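Local coordinates for cytochrome P450 (Zobellia galactanivorans, PDB 6G5O), which belongs to the cytochrome P450 family of haem proteins and encloses an iron protoporphyrin IX within a largely helical fold, at residues K46-G51 against R272-D277; R66-I71 against E209-M214; E101-Q106 against S132-L137; R262-L267 against N309-D314. All coordinates share one frame; numbering follows the deposited sequence.

Contact 1 (K46-G51 against R272-D277); sequences KTFQSG and RVVTED. With HEM (protoporphyrin IX containing Fe), chain C.
The Phe48 ring carries the methyl CG2 of its neighbour Thr47 over the centre of one face, while Val274 CG2 lies at the ring edge, 4.1 Å from CD1. The Arg272 guanidinium has Ser50 OG above one face, offset toward the rim; OG to NE is 3.3 Å, but the angle is too poor for a hydrogen bond. At the guanidinium edge a HEM propionate lies in plane: NH2 bonds O2A at 2.9 Å and 172°, and NH1 bonds O1A at 3.1 Å. This two-pronged grip fixes the group's rotation and probably stabilises an ionised carboxylate. Water 1 joins Arg272 NE to Phe48 O. Backbone pairing is antiparallel: Gln49 N to Val273 O at 3.0 Å and Val273 N to Gln49 O at 3.1 Å form a hydrogen-bonded pair, next to the non-hydrogen-bonded pair Phe48-Val274. Beyond it, Thr275 OG1 donates to Lys46 O at 2.7 Å, along a lone pair, and Thr47 OG1 meets the anti lone pair of Glu276 OE2. Strand 48-49 is an outermost strand of the mixed beta-1 sheet of the P450 fold; strand 270-274, source of Arg272, separates it from strand 290-293, whose Ile291 touches Phe48, Arg272 and Val274.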
# COMPACT_ATOMS: atom_id res chain seq x y z
N LYS A 46 19.77 9.80 7.90
CA LYS A 46 20.72 9.96 9.01
C LYS A 46 20.04 10.49 10.27
O LYS A 46 20.15 9.89 11.35
CB LYS A 46 21.88 10.86 8.61
CG LYS A 46 22.94 10.10 7.83
CD LYS A 46 24.33 10.69 8.03
CE LYS A 46 24.63 11.73 6.97
NZ LYS A 46 25.15 11.07 5.74
N THR A 47 19.28 11.57 10.11
CA THR A 47 18.51 12.10 11.23
C THR A 47 17.24 11.28 11.50
O THR A 47 16.91 11.01 12.65
CB THR A 47 18.13 13.55 10.97
OG1 THR A 47 19.31 14.32 10.67
CG2 THR A 47 17.40 14.14 12.15
N PHE A 48 16.53 10.87 10.45
CA PHE A 48 15.27 10.10 10.61
C PHE A 48 15.44 8.66 10.05
O PHE A 48 15.23 8.40 8.83
CB PHE A 48 14.11 10.85 9.92
CG PHE A 48 13.99 12.29 10.33
CD1 PHE A 48 13.41 12.62 11.56
CD2 PHE A 48 14.43 13.31 9.50
CE1 PHE A 48 13.30 13.95 11.95
CE2 PHE A 48 14.30 14.64 9.87
CZ PHE A 48 13.75 14.96 11.10
N GLN A 49 15.83 7.74 10.94
CA GLN A 49 16.30 6.43 10.52
C GLN A 49 15.18 5.40 10.41
O GLN A 49 14.15 5.53 11.09
CB GLN A 49 17.41 5.94 11.45
CG GLN A 49 16.98 5.00 12.56
CD GLN A 49 18.15 4.62 13.48
OE1 GLN A 49 19.33 4.63 13.09
NE2 GLN A 49 17.83 4.33 14.71
N SER A 50 15.37 4.41 9.53
CA SER A 50 14.47 3.24 9.44
C SER A 50 15.06 1.99 10.10
O SER A 50 14.32 1.04 10.45
CB SER A 50 14.09 2.93 7.97
OG SER A 50 13.43 4.03 7.39
N GLY A 51 16.37 2.02 10.31
CA GLY A 51 17.10 0.88 10.88
C GLY A 51 16.97 0.73 12.38
O GLY A 51 17.96 0.62 13.07
N ARG A 272 9.55 7.04 11.60
CA ARG A 272 11.00 6.99 11.63
C ARG A 272 11.45 7.24 13.09
O ARG A 272 10.68 7.77 13.91
CB ARG A 272 11.59 8.07 10.74
CG ARG A 272 11.23 8.00 9.27
CD ARG A 272 12.03 6.92 8.57
NE ARG A 272 11.93 6.94 7.10
CZ ARG A 272 10.99 6.32 6.39
NH1 ARG A 272 9.99 5.65 6.98
NH2 ARG A 272 11.03 6.38 5.06
N VAL A 273 12.69 6.89 13.41
CA VAL A 273 13.25 7.16 14.74
C VAL A 273 14.26 8.30 14.62
O VAL A 273 15.17 8.27 13.78
CB VAL A 273 13.91 5.88 15.31
CG1 VAL A 273 14.94 6.20 16.41
CG2 VAL A 273 12.82 4.94 15.81
N VAL A 274 14.10 9.31 15.47
CA VAL A 274 14.99 10.50 15.46
C VAL A 274 16.33 10.15 16.14
O VAL A 274 16.34 9.54 17.19
CB VAL A 274 14.32 11.70 16.19
CG1 VAL A 274 15.20 12.93 16.08
CG2 VAL A 274 12.93 11.99 15.63
N THR A 275 17.45 10.49 15.52
CA THR A 275 18.73 9.99 16.01
C THR A 275 19.51 11.06 16.76
O THR A 275 20.58 10.79 17.28
CB THR A 275 19.63 9.48 14.85
OG1 THR A 275 19.93 10.54 13.95
CG2 THR A 275 18.95 8.30 14.09
N GLU A 276 18.99 12.29 16.76
CA GLU A 276 19.71 13.45 17.32
C GLU A 276 18.70 14.58 17.48
O GLU A 276 17.71 14.62 16.75
CB GLU A 276 20.86 13.89 16.39
CG GLU A 276 20.44 14.43 15.04
CD GLU A 276 21.60 14.82 14.13
OE1 GLU A 276 22.75 14.92 14.61
OE2 GLU A 276 21.39 15.03 12.90
N ASP A 277 18.93 15.48 18.43
CA ASP A 277 18.07 16.66 18.59
C ASP A 277 18.07 17.52 17.33
O ASP A 277 19.16 17.85 16.82
CB ASP A 277 18.53 17.50 19.79
CG ASP A 277 18.42 16.76 21.12
OD1 ASP A 277 17.34 16.23 21.44
OD2 ASP A 277 19.43 16.72 21.85
CHA HEM C . 7.13 0.69 0.89
CHB HEM C . 2.68 2.35 -0.00
CHC HEM C . 1.55 -1.77 -2.21
CHD HEM C . 5.72 -3.64 -0.79
C1A HEM C . 6.02 1.51 0.81
C2A HEM C . 5.95 2.84 1.31
C3A HEM C . 4.73 3.28 1.04
C4A HEM C . 3.99 2.25 0.40
CMA HEM C . 4.24 4.65 1.38
CAA HEM C . 7.04 3.68 1.97
CBA HEM C . 7.25 3.22 3.40
CGA HEM C . 8.40 3.96 4.05
O1A HEM C . 8.96 3.45 5.02
O2A HEM C . 8.81 5.06 3.65
C1B HEM C . 1.99 1.37 -0.68
C2B HEM C . 0.72 1.61 -1.23
C3B HEM C . 0.36 0.43 -1.85
C4B HEM C . 1.51 -0.50 -1.65
CMB HEM C . -0.09 2.86 -1.11
CAB HEM C . -0.81 0.03 -2.64
CBB HEM C . -1.74 0.84 -3.09
C1C HEM C . 2.58 -2.66 -2.03
C2C HEM C . 2.56 -4.00 -2.40
C3C HEM C . 3.73 -4.56 -1.94
C4C HEM C . 4.46 -3.51 -1.32
CMC HEM C . 1.48 -4.71 -3.15
CAC HEM C . 4.20 -5.94 -2.11
CBC HEM C . 3.58 -6.95 -2.71
C1D HEM C . 6.45 -2.56 -0.27
C2D HEM C . 7.85 -2.72 0.18
C3D HEM C . 8.27 -1.52 0.62
C4D HEM C . 7.09 -0.65 0.50
CMD HEM C . 8.64 -3.97 0.07
CAD HEM C . 9.64 -1.18 1.18
CBD HEM C . 10.61 -0.52 0.19
CGD HEM C . 11.98 -0.29 0.84
O1D HEM C . 12.13 -0.38 2.11
O2D HEM C . 13.03 -0.02 0.16
NA HEM C . 4.79 1.14 0.30
NB HEM C . 2.41 0.13 -0.93
NC HEM C . 3.71 -2.37 -1.35
ND HEM C . 6.07 -1.31 -0.06
FE HEM C . 4.34 -0.61 -0.48
O HOH W 1 13.70 9.19 6.71
O HOH W 2 3.39 -1.05 1.52

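Contact 2 (R66-I71 against E209-M214); sequences RDTRQI and EVKGVM
Ile71 holds CG1 anti to its carbonyl carbon (chi1 -62°) and extends from there, so that CD1 comes to lie 4.0 Å from Glu209 CG. Val213 turns CG2 anti to its own carbonyl carbon, which brings that methyl 4.0 Å from Ile71 CB, the two side chains crossing at about a right angle. Thr68, with CG2 anti to the backbone N, aims that methyl at the helix backbone near Gly212 N, while its OG1 runs against the fully extended Lys211 chain, 3.7 Å from CE. Between these flanks the loop backbone lies directly on Gly212, which has no side chain: Arg69 O is 3.4 Å from Gly212 CA, and the CA atoms of Gln70 and Gly212 are 4.1 Å apart. Ile71 N donates to Gly212 O at 3.2 Å and 162°, approaching from above the carbonyl plane, 79° out of it and not on a lone pair. A CA-H...O contact from Val213 CA to Ile71 O (3.4 Å) runs the other way. Within the loop, Arg66 has Gln70 NE2 over one guanidinium face and forms salt bridges with Glu62 and Glu74. Glu209 forms a salt bridge with Arg203 and a hydrogen bond with Tyr83 OH. The loop leads to helix 79-92, and helix 207-220 is the first half of the broken long helix familiar in P450s as a wall over the haem. At its centre the contact is backbone on backbone, flanked by the side chains of Ile71, Val213, Thr68 and Lys211: the glycine permits the approach, and the out-of-plane bond is consistent with a carbonyl whose plane serves the helix.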
# COMPACT_ATOMS: atom_id res chain seq x y z
N ARG A 66 6.86 -9.00 17.12
CA ARG A 66 7.81 -9.64 16.21
C ARG A 66 9.24 -9.24 16.49
O ARG A 66 9.50 -8.18 17.00
CB ARG A 66 7.44 -9.33 14.73
CG ARG A 66 7.77 -7.92 14.23
CD ARG A 66 7.25 -7.71 12.77
NE ARG A 66 7.23 -6.32 12.30
CZ ARG A 66 8.28 -5.61 11.88
NH1 ARG A 66 9.51 -6.15 11.84
NH2 ARG A 66 8.11 -4.34 11.49
N ASP A 67 10.15 -10.13 16.12
CA ASP A 67 11.57 -10.00 16.36
C ASP A 67 12.37 -9.81 15.04
O ASP A 67 13.46 -9.28 15.04
CB ASP A 67 12.07 -11.29 17.05
N THR A 68 11.82 -10.28 13.93
CA THR A 68 12.54 -10.32 12.65
C THR A 68 12.55 -8.98 11.87
O THR A 68 11.49 -8.40 11.57
CB THR A 68 11.90 -11.38 11.75
OG1 THR A 68 11.83 -12.63 12.45
CG2 THR A 68 12.67 -11.56 10.43
N ARG A 69 13.76 -8.53 11.54
CA ARG A 69 13.98 -7.28 10.83
C ARG A 69 13.49 -7.39 9.38
O ARG A 69 13.88 -8.31 8.66
CB ARG A 69 15.47 -6.94 10.82
CG ARG A 69 15.84 -5.71 10.01
CD ARG A 69 17.31 -5.33 10.19
NE ARG A 69 17.61 -5.10 11.61
CZ ARG A 69 17.26 -4.02 12.34
NH1 ARG A 69 16.60 -2.99 11.82
NH2 ARG A 69 17.58 -3.97 13.62
N GLN A 70 12.63 -6.48 8.97
CA GLN A 70 12.11 -6.51 7.62
C GLN A 70 13.07 -5.87 6.64
O GLN A 70 13.81 -4.94 7.01
CB GLN A 70 10.72 -5.90 7.57
CG GLN A 70 9.76 -6.82 8.28
CD GLN A 70 8.32 -6.42 8.25
OE1 GLN A 70 7.94 -5.40 7.65
NE2 GLN A 70 7.48 -7.24 8.91
N ILE A 71 13.12 -6.41 5.43
CA ILE A 71 14.13 -6.06 4.43
C ILE A 71 13.47 -5.80 3.05
O ILE A 71 12.75 -6.67 2.57
CB ILE A 71 15.17 -7.19 4.33
CG1 ILE A 71 15.88 -7.33 5.69
CG2 ILE A 71 16.20 -6.90 3.23
CD1 ILE A 71 16.90 -8.45 5.78
N GLU A 209 16.97 -13.69 6.56
CA GLU A 209 16.87 -12.58 5.63
C GLU A 209 15.70 -12.79 4.67
O GLU A 209 14.98 -11.87 4.40
CB GLU A 209 18.17 -12.38 4.86
CG GLU A 209 19.24 -11.69 5.71
CD GLU A 209 20.62 -11.89 5.14
OE1 GLU A 209 20.96 -13.05 4.86
OE2 GLU A 209 21.36 -10.90 4.90
N VAL A 210 15.49 -14.00 4.19
CA VAL A 210 14.40 -14.29 3.27
C VAL A 210 13.10 -14.03 3.97
O VAL A 210 12.19 -13.45 3.39
CB VAL A 210 14.51 -15.74 2.71
CG1 VAL A 210 13.28 -16.15 1.86
CG2 VAL A 210 15.75 -15.84 1.86
N LYS A 211 13.02 -14.38 5.25
CA LYS A 211 11.80 -14.18 6.01
C LYS A 211 11.50 -12.69 6.15
O LYS A 211 10.34 -12.25 6.08
CB LYS A 211 11.94 -14.84 7.38
CG LYS A 211 10.73 -14.71 8.28
CD LYS A 211 10.99 -15.36 9.64
CE LYS A 211 9.82 -15.14 10.60
NZ LYS A 211 9.90 -16.02 11.79
N GLY A 212 12.56 -11.91 6.38
CA GLY A 212 12.51 -10.45 6.39
C GLY A 212 11.88 -9.81 5.14
O GLY A 212 11.08 -8.87 5.25
N VAL A 213 12.22 -10.33 3.97
CA VAL A 213 11.65 -9.86 2.74
C VAL A 213 10.21 -10.34 2.57
O VAL A 213 9.35 -9.59 2.10
CB VAL A 213 12.46 -10.37 1.52
CG1 VAL A 213 11.83 -9.86 0.21
CG2 VAL A 213 13.92 -9.92 1.65
N MET A 214 9.98 -11.60 2.92
CA MET A 214 8.69 -12.24 2.64
C MET A 214 7.55 -11.80 3.55
O MET A 214 6.43 -11.54 3.07
CB MET A 214 8.83 -13.75 2.60
CG MET A 214 9.64 -14.29 1.45
SD MET A 214 9.14 -13.68 -0.18
CE MET A 214 7.42 -14.27 -0.18

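Contact 3 (E101-Q106 against S132-L137); sequences EKLTAQ and SRALTL
Helices 97-117 and 122-139 correspond to the D and E helices of the P450 fold, adjacent members of its helical bundle. Their segments run antiparallel, the axes 165° apart and 10.2 Å distant at closest approach. The central feature is Gln106, a knob seated in a hole formed by Arg133, Ala134, Thr136 and Leu137. Its chain, with CG anti to the carbonyl carbon and extended beyond, reaches straight across, and NE2 donates to Arg133 O at 3.2 Å with an N-H...O angle of 147°. The donor stands above the carbonyl plane, 73° out of it, while Thr136 OG1 donates to the same oxygen in the carbonyl plane, at a short 2.5 Å from the crowded chi1 position. Thr136 N also bonds Arg133 O, making three donors on one carbonyl. The other amide atom, Gln106 OE1, lies 3.3 Å from Ala134 N, at an angle too poor for a bond. Alongside, the contact turns apolar. Leu137 spreads its two methyls between neighbours, CD1 lying 3.7 Å from Leu103 CB and CD2 3.9 Å from Lys102 CD, while Leu103 CD1 rests 3.8 Å from Ala134 CB. Ile342 and Ile339 of helix 333-350 touch Leu103 and Ala134 respectively, so that helix packs against both, whereas the Lys102 tip leads away from helix 122-139. The chemistry implies one polar link amid apolar contacts of Leu137, Leu103, Ala134 and the aliphatic part of Lys102: a single amide adds a third, off-plane bond to a carbonyl already engaged by Thr136.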
# COMPACT_ATOMS: atom_id res chain seq x y z
N GLU A 101 -1.08 -10.29 -19.03
CA GLU A 101 -2.18 -11.08 -19.65
C GLU A 101 -2.88 -11.96 -18.62
O GLU A 101 -4.12 -12.08 -18.63
CB GLU A 101 -1.67 -12.04 -20.72
CG GLU A 101 -1.49 -11.46 -22.09
CD GLU A 101 -0.44 -12.19 -22.91
OE1 GLU A 101 -0.15 -13.39 -22.65
OE2 GLU A 101 0.12 -11.52 -23.80
N LYS A 102 -2.08 -12.64 -17.78
CA LYS A 102 -2.66 -13.47 -16.75
C LYS A 102 -3.49 -12.66 -15.77
O LYS A 102 -4.55 -13.11 -15.29
CB LYS A 102 -1.59 -14.20 -15.98
CG LYS A 102 -0.80 -15.21 -16.77
CD LYS A 102 0.52 -15.43 -16.04
CE LYS A 102 1.50 -16.28 -16.81
NZ LYS A 102 0.93 -17.60 -17.17
N LEU A 103 -2.98 -11.48 -15.44
CA LEU A 103 -3.66 -10.60 -14.51
C LEU A 103 -4.96 -10.01 -15.15
O LEU A 103 -5.95 -9.82 -14.49
CB LEU A 103 -2.70 -9.52 -14.07
CG LEU A 103 -3.17 -8.48 -13.09
CD1 LEU A 103 -3.66 -9.15 -11.80
CD2 LEU A 103 -2.06 -7.47 -12.81
N THR A 104 -4.90 -9.70 -16.42
CA THR A 104 -6.10 -9.26 -17.16
C THR A 104 -7.15 -10.36 -17.12
O THR A 104 -8.30 -10.09 -16.78
CB THR A 104 -5.76 -8.86 -18.60
OG1 THR A 104 -4.78 -7.81 -18.55
CG2 THR A 104 -7.02 -8.37 -19.36
N ALA A 105 -6.72 -11.60 -17.38
CA ALA A 105 -7.63 -12.75 -17.31
C ALA A 105 -8.26 -12.95 -15.91
O ALA A 105 -9.47 -13.12 -15.82
CB ALA A 105 -6.94 -14.02 -17.79
N GLN A 106 -7.47 -12.85 -14.84
CA GLN A 106 -8.02 -12.91 -13.46
C GLN A 106 -9.04 -11.82 -13.20
O GLN A 106 -10.06 -12.06 -12.54
CB GLN A 106 -6.93 -12.83 -12.36
CG GLN A 106 -5.86 -13.93 -12.33
CD GLN A 106 -4.82 -13.68 -11.22
OE1 GLN A 106 -4.87 -12.67 -10.54
NE2 GLN A 106 -3.94 -14.63 -10.99
N SER A 132 -5.40 -11.46 -3.47
CA SER A 132 -4.82 -12.79 -3.25
C SER A 132 -4.46 -13.50 -4.56
O SER A 132 -3.40 -14.18 -4.67
CB SER A 132 -5.83 -13.66 -2.49
OG SER A 132 -6.05 -13.14 -1.20
N ARG A 133 -5.35 -13.42 -5.55
CA ARG A 133 -5.02 -14.04 -6.80
C ARG A 133 -3.86 -13.32 -7.50
O ARG A 133 -2.94 -13.96 -8.04
CB ARG A 133 -6.25 -14.13 -7.70
CG ARG A 133 -7.27 -15.12 -7.17
CD ARG A 133 -8.56 -15.10 -7.95
NE ARG A 133 -9.58 -15.85 -7.21
CZ ARG A 133 -10.89 -15.83 -7.49
NH1 ARG A 133 -11.38 -15.11 -8.52
NH2 ARG A 133 -11.72 -16.53 -6.71
N ALA A 134 -3.88 -11.99 -7.51
CA ALA A 134 -2.80 -11.26 -8.16
C ALA A 134 -1.46 -11.54 -7.48
O ALA A 134 -0.43 -11.52 -8.12
CB ALA A 134 -3.10 -9.79 -8.14
N LEU A 135 -1.47 -11.87 -6.20
CA LEU A 135 -0.22 -12.10 -5.45
C LEU A 135 0.46 -13.42 -5.85
O LEU A 135 1.70 -13.52 -5.72
CB LEU A 135 -0.48 -12.05 -3.96
CG LEU A 135 0.75 -12.14 -3.02
CD1 LEU A 135 1.72 -10.99 -3.30
CD2 LEU A 135 0.37 -12.17 -1.55
N THR A 136 -0.30 -14.39 -6.40
CA THR A 136 0.28 -15.63 -6.90
C THR A 136 1.21 -15.39 -8.10
O THR A 136 2.24 -16.14 -8.29
CB THR A 136 -0.80 -16.65 -7.31
OG1 THR A 136 -1.62 -16.09 -8.35
CG2 THR A 136 -1.68 -17.01 -6.11
N LEU A 137 0.87 -14.38 -8.90
CA LEU A 137 1.73 -13.96 -10.02
C LEU A 137 3.03 -13.31 -9.55
O LEU A 137 4.08 -13.59 -10.09
CB LEU A 137 1.04 -12.98 -10.97
CG LEU A 137 -0.35 -13.43 -11.48
CD1 LEU A 137 -1.04 -12.38 -12.32
CD2 LEU A 137 -0.22 -14.74 -12.26

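Contact 4 (R262-L267 against N309-D314); sequences RYFSPL and NEIVLD. With HEM (protoporphyrin IX containing Fe), chain C.
The apolar and aromatic contacts centre on Ile311. With Tyr263 CG anti to its backbone N (chi1 179°), the tyrosine ring presents a face to the isoleucine, and Ile311 CG1 makes a CH-pi contact 4.1 Å from the ring centroid and 28° off its normal. Ile311 CD1 continues along the ring to Tyr263 CD2 at 3.6 Å and on to Phe264 CZ at 4.0 Å, crossing both aromatic side chains at about a right angle. Tyr263 CE1 also passes 3.6 Å from Asn309 O, while its hydroxyl bonds Leu6 N. Among the polar and charged contacts, Arg262 bends at chi3 (66°) and brings NH2 edge-on to Glu310 O; at 2.8 Å the pair is close, but its angle does not qualify as a hydrogen bond. The guanidinium is held more firmly from elsewhere: NE forms a salt bridge with Glu259, NH1 bonds the carbonyls of Asn299 and Pro308, and Phe305 provides a cation-pi partner. Glu259 also accepts from Val312 N, so the same carboxylate ties helix and loop together. Ser265, leaving the helix with positive phi, turns OG back to Arg262 O at 2.7 Å, from above the carbonyl plane, and OG is also bonded to Asn299 ND2. Contact with the cofactor comes from the residues that follow: Pro266 CD lies 3.8 Å from HEM CMB, and Leu267 CD2 lies 3.7 Å from HEM C3A. Glu259 and Arg262 have the spacing of the ExxR motif of the P450 K helix, here bonded to the loop around 309-314, which leads on toward helix 333-350.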
# COMPACT_ATOMS: atom_id res chain seq x y z
N ARG A 262 -2.90 9.15 -4.79
CA ARG A 262 -2.75 10.42 -4.06
C ARG A 262 -3.90 10.67 -3.07
O ARG A 262 -3.70 10.95 -1.87
CB ARG A 262 -2.72 11.61 -5.05
CG ARG A 262 -2.46 12.96 -4.39
CD ARG A 262 -2.75 14.13 -5.32
NE ARG A 262 -4.17 14.25 -5.67
CZ ARG A 262 -5.07 14.84 -4.90
NH1 ARG A 262 -4.70 15.38 -3.74
NH2 ARG A 262 -6.33 14.87 -5.26
N TYR A 263 -5.10 10.64 -3.63
CA TYR A 263 -6.27 11.01 -2.93
C TYR A 263 -6.59 9.98 -1.87
O TYR A 263 -6.84 10.35 -0.74
CB TYR A 263 -7.46 11.16 -3.86
CG TYR A 263 -8.73 11.54 -3.14
CD1 TYR A 263 -8.98 12.85 -2.78
CD2 TYR A 263 -9.72 10.59 -2.88
CE1 TYR A 263 -10.17 13.20 -2.13
CE2 TYR A 263 -10.91 10.92 -2.25
CZ TYR A 263 -11.12 12.23 -1.86
OH TYR A 263 -12.28 12.57 -1.21
N PHE A 264 -6.59 8.69 -2.22
CA PHE A 264 -6.86 7.65 -1.20
C PHE A 264 -5.73 7.40 -0.21
O PHE A 264 -5.99 7.06 0.94
CB PHE A 264 -7.24 6.37 -1.84
CG PHE A 264 -8.48 6.46 -2.67
CD1 PHE A 264 -9.62 7.08 -2.19
CD2 PHE A 264 -8.54 5.88 -3.91
CE1 PHE A 264 -10.77 7.15 -2.95
CE2 PHE A 264 -9.70 5.96 -4.66
CZ PHE A 264 -10.79 6.62 -4.19
N SER A 265 -4.49 7.60 -0.63
CA SER A 265 -3.30 7.40 0.23
C SER A 265 -3.45 6.23 1.20
O SER A 265 -3.38 6.40 2.40
CB SER A 265 -2.92 8.70 0.95
OG SER A 265 -2.35 9.67 0.05
N PRO A 266 -3.62 5.02 0.65
CA PRO A 266 -3.97 3.84 1.43
C PRO A 266 -2.99 3.48 2.53
O PRO A 266 -3.41 2.86 3.51
CB PRO A 266 -4.07 2.75 0.38
CG PRO A 266 -4.17 3.45 -0.93
CD PRO A 266 -3.36 4.67 -0.76
N LEU A 267 -1.72 3.87 2.41
CA LEU A 267 -0.84 3.85 3.58
C LEU A 267 -0.74 5.27 4.14
O LEU A 267 -0.06 6.14 3.59
CB LEU A 267 0.56 3.30 3.27
CG LEU A 267 1.51 3.08 4.47
CD1 LEU A 267 0.89 2.20 5.53
CD2 LEU A 267 2.79 2.42 4.02
N ASN A 309 -8.78 18.32 -2.67
CA ASN A 309 -9.77 17.46 -2.03
C ASN A 309 -10.74 16.90 -3.03
O ASN A 309 -11.80 16.39 -2.68
CB ASN A 309 -10.42 18.18 -0.84
CG ASN A 309 -9.39 18.52 0.24
OD1 ASN A 309 -9.31 19.63 0.75
ND2 ASN A 309 -8.53 17.57 0.54
N GLU A 310 -10.34 16.93 -4.29
CA GLU A 310 -11.08 16.32 -5.38
C GLU A 310 -10.15 15.36 -6.11
O GLU A 310 -8.91 15.47 -6.04
CB GLU A 310 -11.53 17.38 -6.41
CG GLU A 310 -12.76 18.19 -6.05
CD GLU A 310 -13.09 19.31 -7.06
OE1 GLU A 310 -13.71 20.32 -6.65
OE2 GLU A 310 -12.73 19.18 -8.27
N ILE A 311 -10.77 14.44 -6.83
CA ILE A 311 -10.08 13.61 -7.78
C ILE A 311 -10.15 14.30 -9.14
O ILE A 311 -11.23 14.40 -9.73
CB ILE A 311 -10.67 12.19 -7.78
CG1 ILE A 311 -10.11 11.44 -6.54
CG2 ILE A 311 -10.33 11.44 -9.07
CD1 ILE A 311 -10.65 10.04 -6.32
N VAL A 312 -9.00 14.78 -9.61
CA VAL A 312 -8.85 15.29 -10.96
C VAL A 312 -8.29 14.15 -11.80
O VAL A 312 -7.07 13.86 -11.78
CB VAL A 312 -7.89 16.50 -11.03
CG1 VAL A 312 -7.65 16.94 -12.48
CG2 VAL A 312 -8.40 17.65 -10.19
N LEU A 313 -9.18 13.54 -12.57
CA LEU A 313 -8.95 12.24 -13.18
C LEU A 313 -7.74 12.17 -14.09
O LEU A 313 -7.11 11.12 -14.21
CB LEU A 313 -10.21 11.81 -13.94
CG LEU A 313 -10.39 10.32 -14.19
CD1 LEU A 313 -10.44 9.56 -12.87
CD2 LEU A 313 -11.68 10.05 -14.92
N ASP A 314 -7.42 13.27 -14.74
CA ASP A 314 -6.31 13.28 -15.71
C ASP A 314 -5.13 14.15 -15.24
O ASP A 314 -4.36 14.62 -16.05
CB ASP A 314 -6.83 13.75 -17.08
CG ASP A 314 -7.50 15.17 -17.03
OD1 ASP A 314 -7.48 15.85 -15.96
OD2 ASP A 314 -8.09 15.61 -18.06
CHA HEM C . 7.13 0.69 0.89
CHB HEM C . 2.68 2.35 -0.00
CHC HEM C . 1.55 -1.77 -2.21
CHD HEM C . 5.72 -3.64 -0.79
C1A HEM C . 6.02 1.51 0.81
C2A HEM C . 5.95 2.84 1.31
C3A HEM C . 4.73 3.28 1.04
C4A HEM C . 3.99 2.25 0.40
CMA HEM C . 4.24 4.65 1.38
CAA HEM C . 7.04 3.68 1.97
CBA HEM C . 7.25 3.22 3.40
CGA HEM C . 8.40 3.96 4.05
O1A HEM C . 8.96 3.45 5.02
O2A HEM C . 8.81 5.06 3.65
C1B HEM C . 1.99 1.37 -0.68
C2B HEM C . 0.72 1.61 -1.23
C3B HEM C . 0.36 0.43 -1.85
C4B HEM C . 1.51 -0.50 -1.65
CMB HEM C . -0.09 2.86 -1.11
CAB HEM C . -0.81 0.03 -2.64
CBB HEM C . -1.74 0.84 -3.09
C1C HEM C . 2.58 -2.66 -2.03
C2C HEM C . 2.56 -4.00 -2.40
C3C HEM C . 3.73 -4.56 -1.94
C4C HEM C . 4.46 -3.51 -1.32
CMC HEM C . 1.48 -4.71 -3.15
CAC HEM C . 4.20 -5.94 -2.11
CBC HEM C . 3.58 -6.95 -2.71
C1D HEM C . 6.45 -2.56 -0.27
C2D HEM C . 7.85 -2.72 0.18
C3D HEM C . 8.27 -1.52 0.62
C4D HEM C . 7.09 -0.65 0.50
CMD HEM C . 8.64 -3.97 0.07
CAD HEM C . 9.64 -1.18 1.18
CBD HEM C . 10.61 -0.52 0.19
CGD HEM C . 11.98 -0.29 0.84
O1D HEM C . 12.13 -0.38 2.11
O2D HEM C . 13.03 -0.02 0.16
NA HEM C . 4.79 1.14 0.30
NB HEM C . 2.41 0.13 -0.93
NC HEM C . 3.71 -2.37 -1.35
ND HEM C . 6.07 -1.31 -0.06
FE HEM C . 4.34 -0.61 -0.48
O HOH W 2 3.39 -1.05 1.52

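Contacts 1 and 2 are the more buried, whereas 3 and 4 are partly open. Contact 1 is sheet chemistry, contact 2 a loop laid on a helical glycine, contact 3 helix on helix, and contact 4 a helix end against an irregular loop. Contacts 1 and 4 share the haem: contact 1 hydrogen-bonds a propionate through Arg272, while contact 4 touches the porphyrin with apolar groups just after helix 253-264, which strand 270-274 follows in the chain. Contacts 1 and 2 meet through Gly51 and Arg69. Contact 3, nested in sequence within both contacts 1 and 2, lies on the opposite side of the chain's centre from contact 1, their centres about 38 Å apart.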